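Local structure of rRNA adenine N-6-methyltransferase (Saccharopolyspora erythraea, 6NVM) at residues Arg56-Ile59 with Ala60-Glu64; Glu67-Pro70 with Asp71-Val74; Leu104-Ser107 with Leu108-Lys111. The protein dimethylates a specific adenine of 23S rRNA using S-adenosyl-L-methionine, which lowers ribosome affinity for macrolide-lincosamide-streptogramin B antibiotics. All coordinates share one frame; numbering follows the deposited sequence.

Interaction 1. Residues Arg56-Ile59 with Ala60-Glu64; sequences RKTI and ARIAE
The carbonyl oxygen of Thr-58 receives the shortest of four successive backbone hydrogen bonds, with Ile-62 N at 2.9 Å from Thr-58 O. The others run from Ala-60 N to Arg-56 O (3.0 Å), from Arg-61 N to Lys-57 O (3.0 Å) and from Ala-63 N to Ile-59 O (3.1 Å), so all four join residue i+4 to residue i and the pattern of an alpha helix is unbroken here. Carbon also crowds the Thr-58 oxygen: Arg-61 CB approaches Thr-58 O to 3.3 Å, and Ile-62 CG1 comes equally near to it. The latter follows from the torsion of Ile-62, whose CG1 lies beside its own backbone N (chi1 -62°), alongside the bond that N donates. From there CD1 continues to 4.4 Å from Thr-58 CG2, the nearest approach of the two side chains. Thr-58 is held at its other end by Asp-55, just before the helix, whose OD2 is hydrogen-bonded to Thr-58 OG1. The two faces of the helix differ sharply. Thr-58, Ile-59 and Ile-62 are buried and all meet Leu-53, a predicted S-adenosyl-L-methionine residue; Thr-58 and Ile-62 also touch Ile-215 of strand 213-220, while Ile-59 reaches Leu-83 and Glu-87 of helix 83-89. Arg-56, Lys-57 and Arg-61 are exposed. This is an amphipathic helix laid against the Rossmann-like sheet of a class I methyltransferase.

Interaction 2. Residues Glu67-Pro70 with Asp71-Val74; sequences ELRP and DLPV
Leu-68 and Val-74, which flank the turn, make the tightest carbon contact here: Leu-68 CD2 lies 3.4 Å from Val-74 CG2, closer than usual van der Waals contact, and the two side chains cross at about a right angle. Leu-72 adds a looser apolar neighbour, its CD2 standing 4.5 Å from Leu-68 CD2. Between this pocket of carbon and solvent stretches Arg-69. Its CG occupies the position between backbone N and carbonyl carbon (chi1 58°), from which the extended chain runs back over Leu-72; Leu-72 CB lies above the centre of one guanidinium face, and Leu-72 CD1 is 3.8 Å from Arg-69 NH2. On the exposed side, Asp-71 OD1 meets Arg-69 NE at 2.7 Å near the guanidinium plane. The hydrogen bond within this salt bridge is weak, with an N-H...O angle of 126°; the carboxylate and guanidinium planes are 66° apart. The backbone closes a type I beta turn from Arg-69 to Leu-72, with Leu-72 N donating to Arg-69 O at 3.0 Å. Arg-69 NH2 has a second anion in Glu-160 of strand 159-167, while Glu-67, with positive phi just after helix 56-65, pairs with Arg-219 of strand 213-220. The turn thus delivers the chain from helix 56-65 into strand 73-77, where Val-74 bonds through its backbone to Gln-94 and Thr-96 and packs on Val-138 of strand 135-140.

Interaction 3. Residues Leu104-Ser107 with Leu108-Lys111; sequences LAKS and LREK
In the conformer described, the first torsion of Lys-111 places CG anti to the carbonyl carbon and beside the backbone N (chi1 -84°), and the side chain starts out alongside the hydrogen bond that this N donates to Ser-107. Lys-111 N is 2.8 Å from Ser-107 O, and Lys-111 CG approaches the same oxygen to 3.4 Å, with CB equally near, so one carbonyl is flanked by an N-H and two methylenes. Arg-109 is built differently. Its CG is trans to the backbone N, and the chain stays straight until it bends at chi3 (-65°), which carries the guanidinium back along the helix until NH1 stands 4.4 Å from Lys-106 CG. That approach is oblique, and it is the aliphatic part of the lysine that the arginine meets. Leu-108 N to Leu-104 O and Arg-109 N to Ala-105 O both measure 2.9 Å, and Glu-110 N to Lys-106 O is 3.1 Å. With N-H...O angles of 161-162° in all four bonds, the backbone bonding is regular in this part of 102-111. Leu-108 turns its buried side chain onto Pro-79, and Ala-105 packs against Glu-99 and Asn-122. The charged ends find their partners beyond these residues: Arg-109 NH2 donates to Val-120 O of strand 118-121, and Lys-111 NZ forms a salt bridge with Glu-81. Lys-106 NZ makes a weak hydrogen bond to Pro-102 O and lies 6.5 Å from Arg-109 NH1. At that separation the two like charges probably repel only modestly, and the chemistry implies that backbone bonding gives the helix its shape, while Arg-109 ties it to strand 118-121 and Lys-111, in the conformer described, to Glu-81.

In the fold
Interactions 1 and 2 follow one another along the chain and touch, Ala-63 O lying 4.1 Å from Leu-68 CD1; their centres are 16 Å apart. Together they trace helix 56-65 and the turn leading into strand 73-77. Interaction 3 stands apart on helix 102-111, its nearest atoms about 11 Å from interaction 1 and about 12 Å from interaction 2. Both helices lie near residues predicted to bind S-adenosyl-L-methionine: the side chain of Thr-58 is about 4 Å from that of Leu-53, and that of Leu-104 about 4 Å from that of Glu-99. The turn of interaction 2 is more remote, with the side chain of Val-74 about 11 Å from Gly-78, also predicted to bind the cofactor.

Interaction 1. Residues Arg56-Ile59 with Ala60-Glu64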
# COMPACT_ATOMS: atom_id res chain seq x y z
N ARG A 56 -20.39 8.50 -7.39
CA ARG A 56 -20.75 8.43 -5.98
C ARG A 56 -20.58 7.02 -5.44
O ARG A 56 -20.19 6.84 -4.28
CB ARG A 56 -22.18 8.93 -5.78
CG ARG A 56 -22.37 10.42 -6.08
CD ARG A 56 -23.82 10.87 -5.85
NE ARG A 56 -24.28 10.51 -4.51
CZ ARG A 56 -24.02 11.22 -3.41
NH1 ARG A 56 -23.32 12.35 -3.47
NH2 ARG A 56 -24.48 10.79 -2.24
N LYS A 57 -20.87 6.01 -6.26
CA LYS A 57 -20.76 4.63 -5.78
C LYS A 57 -19.32 4.27 -5.46
O LYS A 57 -19.04 3.58 -4.47
CB LYS A 57 -21.34 3.68 -6.83
CG LYS A 57 -21.24 2.20 -6.46
CD LYS A 57 -21.78 1.32 -7.58
CE LYS A 57 -21.64 -0.16 -7.25
NZ LYS A 57 -22.13 -1.03 -8.35
N THR A 58 -18.38 4.71 -6.29
CA THR A 58 -16.97 4.42 -6.03
C THR A 58 -16.49 5.18 -4.80
O THR A 58 -15.75 4.62 -3.97
CB THR A 58 -16.14 4.79 -7.25
OG1 THR A 58 -16.68 4.12 -8.39
CG2 THR A 58 -14.69 4.36 -7.05
N ILE A 59 -16.89 6.44 -4.66
CA ILE A 59 -16.50 7.22 -3.49
C ILE A 59 -16.96 6.53 -2.21
O ILE A 59 -16.20 6.40 -1.24
CB ILE A 59 -17.06 8.65 -3.62
CG1 ILE A 59 -16.30 9.38 -4.73
CG2 ILE A 59 -16.95 9.42 -2.29
CD1 ILE A 59 -16.82 10.76 -5.07
N ALA A 60 -18.20 6.04 -2.19
CA ALA A 60 -18.69 5.32 -1.01
C ALA A 60 -17.90 4.04 -0.78
O ALA A 60 -17.62 3.67 0.37
CB ALA A 60 -20.18 5.00 -1.18
N ARG A 61 -17.51 3.37 -1.86
CA ARG A 61 -16.70 2.15 -1.74
C ARG A 61 -15.36 2.45 -1.09
O ARG A 61 -14.89 1.68 -0.24
CB ARG A 61 -16.51 1.55 -3.13
CG ARG A 61 -15.75 0.24 -3.17
CD ARG A 61 -16.59 -0.88 -2.61
NE ARG A 61 -15.96 -2.18 -2.81
CZ ARG A 61 -16.40 -3.32 -2.28
NH1 ARG A 61 -17.47 -3.32 -1.49
NH2 ARG A 61 -15.76 -4.45 -2.53
N ILE A 62 -14.73 3.56 -1.46
CA ILE A 62 -13.47 3.95 -0.84
C ILE A 62 -13.65 4.15 0.66
O ILE A 62 -12.87 3.65 1.47
CB ILE A 62 -12.92 5.22 -1.52
CG1 ILE A 62 -12.63 4.95 -2.99
CG2 ILE A 62 -11.67 5.71 -0.79
CD1 ILE A 62 -12.41 6.20 -3.82
N ALA A 63 -14.69 4.90 1.04
CA ALA A 63 -14.89 5.20 2.46
C ALA A 63 -15.12 3.93 3.26
O ALA A 63 -14.59 3.78 4.37
CB ALA A 63 -16.06 6.17 2.62
N GLU A 64 -15.91 3.00 2.72
CA GLU A 64 -16.14 1.73 3.41
C GLU A 64 -14.88 0.86 3.44
O GLU A 64 -14.65 0.15 4.42
CB GLU A 64 -17.29 0.98 2.72
CG GLU A 64 -18.62 1.72 2.82
CD GLU A 64 -19.65 1.25 1.80
OE1 GLU A 64 -19.26 0.64 0.79
OE2 GLU A 64 -20.86 1.51 2.02

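Interaction 2. Residues Glu67-Pro70 with Asp71-Val74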
# COMPACT_ATOMS: atom_id res chain seq x y z
N GLU A 67 -12.07 1.06 6.51
CA GLU A 67 -12.26 0.42 7.81
C GLU A 67 -12.14 1.44 8.94
O GLU A 67 -11.32 1.32 9.85
CB GLU A 67 -11.27 -0.73 7.98
CG GLU A 67 -11.49 -1.82 6.94
CD GLU A 67 -10.59 -3.03 7.11
OE1 GLU A 67 -9.41 -2.86 7.50
OE2 GLU A 67 -11.08 -4.15 6.83
N LEU A 68 -13.00 2.46 8.86
CA LEU A 68 -12.98 3.57 9.78
C LEU A 68 -13.88 3.30 10.98
O LEU A 68 -14.76 2.44 10.95
CB LEU A 68 -13.41 4.85 9.07
CG LEU A 68 -12.62 5.19 7.81
CD1 LEU A 68 -13.22 6.43 7.15
CD2 LEU A 68 -11.15 5.41 8.15
N ARG A 69 -13.65 4.05 12.05
CA ARG A 69 -14.45 3.93 13.26
C ARG A 69 -14.40 5.26 14.00
O ARG A 69 -13.51 6.09 13.74
CB ARG A 69 -13.94 2.80 14.17
CG ARG A 69 -12.50 2.93 14.59
CD ARG A 69 -12.10 1.83 15.55
NE ARG A 69 -10.74 2.00 16.05
CZ ARG A 69 -9.64 1.56 15.44
NH1 ARG A 69 -9.74 0.90 14.28
NH2 ARG A 69 -8.45 1.76 15.98
N PRO A 70 -15.32 5.49 14.93
CA PRO A 70 -15.48 6.85 15.50
C PRO A 70 -14.28 7.35 16.28
O PRO A 70 -14.14 8.57 16.45
CB PRO A 70 -16.71 6.71 16.40
CG PRO A 70 -17.43 5.53 15.91
CD PRO A 70 -16.39 4.59 15.38
N ASP A 71 -13.41 6.48 16.80
CA ASP A 71 -12.26 6.96 17.55
C ASP A 71 -10.97 7.00 16.73
O ASP A 71 -9.90 7.28 17.28
CB ASP A 71 -12.06 6.11 18.82
CG ASP A 71 -11.48 4.72 18.55
OD1 ASP A 71 -11.32 4.33 17.37
OD2 ASP A 71 -11.16 4.02 19.53
N LEU A 72 -11.06 6.75 15.42
CA LEU A 72 -9.87 6.68 14.56
C LEU A 72 -9.75 7.92 13.68
O LEU A 72 -10.66 8.17 12.87
CB LEU A 72 -9.93 5.42 13.70
CG LEU A 72 -8.70 5.11 12.84
CD1 LEU A 72 -7.55 4.69 13.73
CD2 LEU A 72 -9.03 4.04 11.83
N PRO A 73 -8.67 8.68 13.75
CA PRO A 73 -8.50 9.82 12.84
C PRO A 73 -7.99 9.38 11.47
O PRO A 73 -7.36 8.33 11.31
CB PRO A 73 -7.48 10.70 13.56
CG PRO A 73 -6.62 9.71 14.29
CD PRO A 73 -7.55 8.59 14.71
N VAL A 74 -8.28 10.21 10.47
CA VAL A 74 -7.92 9.95 9.08
C VAL A 74 -7.08 11.11 8.56
O VAL A 74 -7.38 12.27 8.84
CB VAL A 74 -9.18 9.76 8.20
CG1 VAL A 74 -8.79 9.60 6.72
CG2 VAL A 74 -9.99 8.58 8.68

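Interaction 3. Residues Leu104-Ser107 with Leu108-Lys111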
# COMPACT_ATOMS: atom_id res chain seq x y z
N LEU A 104 -6.96 26.53 -3.75
CA LEU A 104 -7.82 25.37 -3.59
C LEU A 104 -8.02 25.01 -2.13
O LEU A 104 -9.10 24.56 -1.75
CB LEU A 104 -7.24 24.18 -4.35
CG LEU A 104 -7.13 24.37 -5.87
CD1 LEU A 104 -6.50 23.15 -6.53
CD2 LEU A 104 -8.51 24.67 -6.48
N ALA A 105 -6.99 25.21 -1.30
CA ALA A 105 -7.13 24.90 0.12
C ALA A 105 -8.19 25.77 0.76
O ALA A 105 -9.04 25.28 1.52
CB ALA A 105 -5.79 25.07 0.84
N LYS A 106 -8.17 27.07 0.46
CA LYS A 106 -9.14 27.99 1.04
C LYS A 106 -10.56 27.66 0.60
O LYS A 106 -11.49 27.64 1.42
CB LYS A 106 -8.79 29.43 0.65
CG LYS A 106 -7.59 30.00 1.40
CD LYS A 106 -7.36 31.47 1.07
CE LYS A 106 -6.46 31.64 -0.15
NZ LYS A 106 -5.04 31.30 0.16
N SER A 107 -10.76 27.37 -0.69
CA SER A 107 -12.12 27.07 -1.15
C SER A 107 -12.60 25.74 -0.58
O SER A 107 -13.78 25.61 -0.21
CB SER A 107 -12.19 27.07 -2.67
OG SER A 107 -11.57 25.92 -3.21
N LEU A 108 -11.71 24.75 -0.49
CA LEU A 108 -12.08 23.48 0.12
C LEU A 108 -12.46 23.68 1.58
O LEU A 108 -13.47 23.14 2.06
CB LEU A 108 -10.92 22.49 -0.01
CG LEU A 108 -11.17 21.08 0.53
CD1 LEU A 108 -12.22 20.38 -0.32
CD2 LEU A 108 -9.87 20.28 0.55
N ARG A 109 -11.66 24.45 2.31
CA ARG A 109 -11.95 24.72 3.72
C ARG A 109 -13.34 25.31 3.88
O ARG A 109 -14.11 24.88 4.75
CB ARG A 109 -10.87 25.64 4.29
CG ARG A 109 -10.97 25.91 5.77
CD ARG A 109 -9.76 26.72 6.27
NE ARG A 109 -8.51 25.97 6.15
CZ ARG A 109 -7.39 26.42 5.59
NH1 ARG A 109 -7.32 27.65 5.08
NH2 ARG A 109 -6.31 25.64 5.54
N GLU A 110 -13.70 26.28 3.04
CA GLU A 110 -15.03 26.88 3.13
C GLU A 110 -16.12 25.89 2.71
O GLU A 110 -17.17 25.82 3.35
CB GLU A 110 -15.10 28.14 2.26
CG GLU A 110 -16.42 28.90 2.35
CD GLU A 110 -16.74 29.40 3.75
OE1 GLU A 110 -15.79 29.65 4.53
OE2 GLU A 110 -17.94 29.53 4.08
N LYS A 111 -15.88 25.13 1.64
CA LYS A 111 -16.86 24.15 1.19
C LYS A 111 -17.21 23.16 2.29
O LYS A 111 -18.36 22.72 2.40
CB LYS A 111 -16.35 23.40 -0.04
CG LYS A 111 -16.57 24.12 -1.35
CD LYS A 111 -15.83 23.45 -2.51
CE LYS A 111 -16.28 22.01 -2.70
NZ LYS A 111 -15.68 21.39 -3.92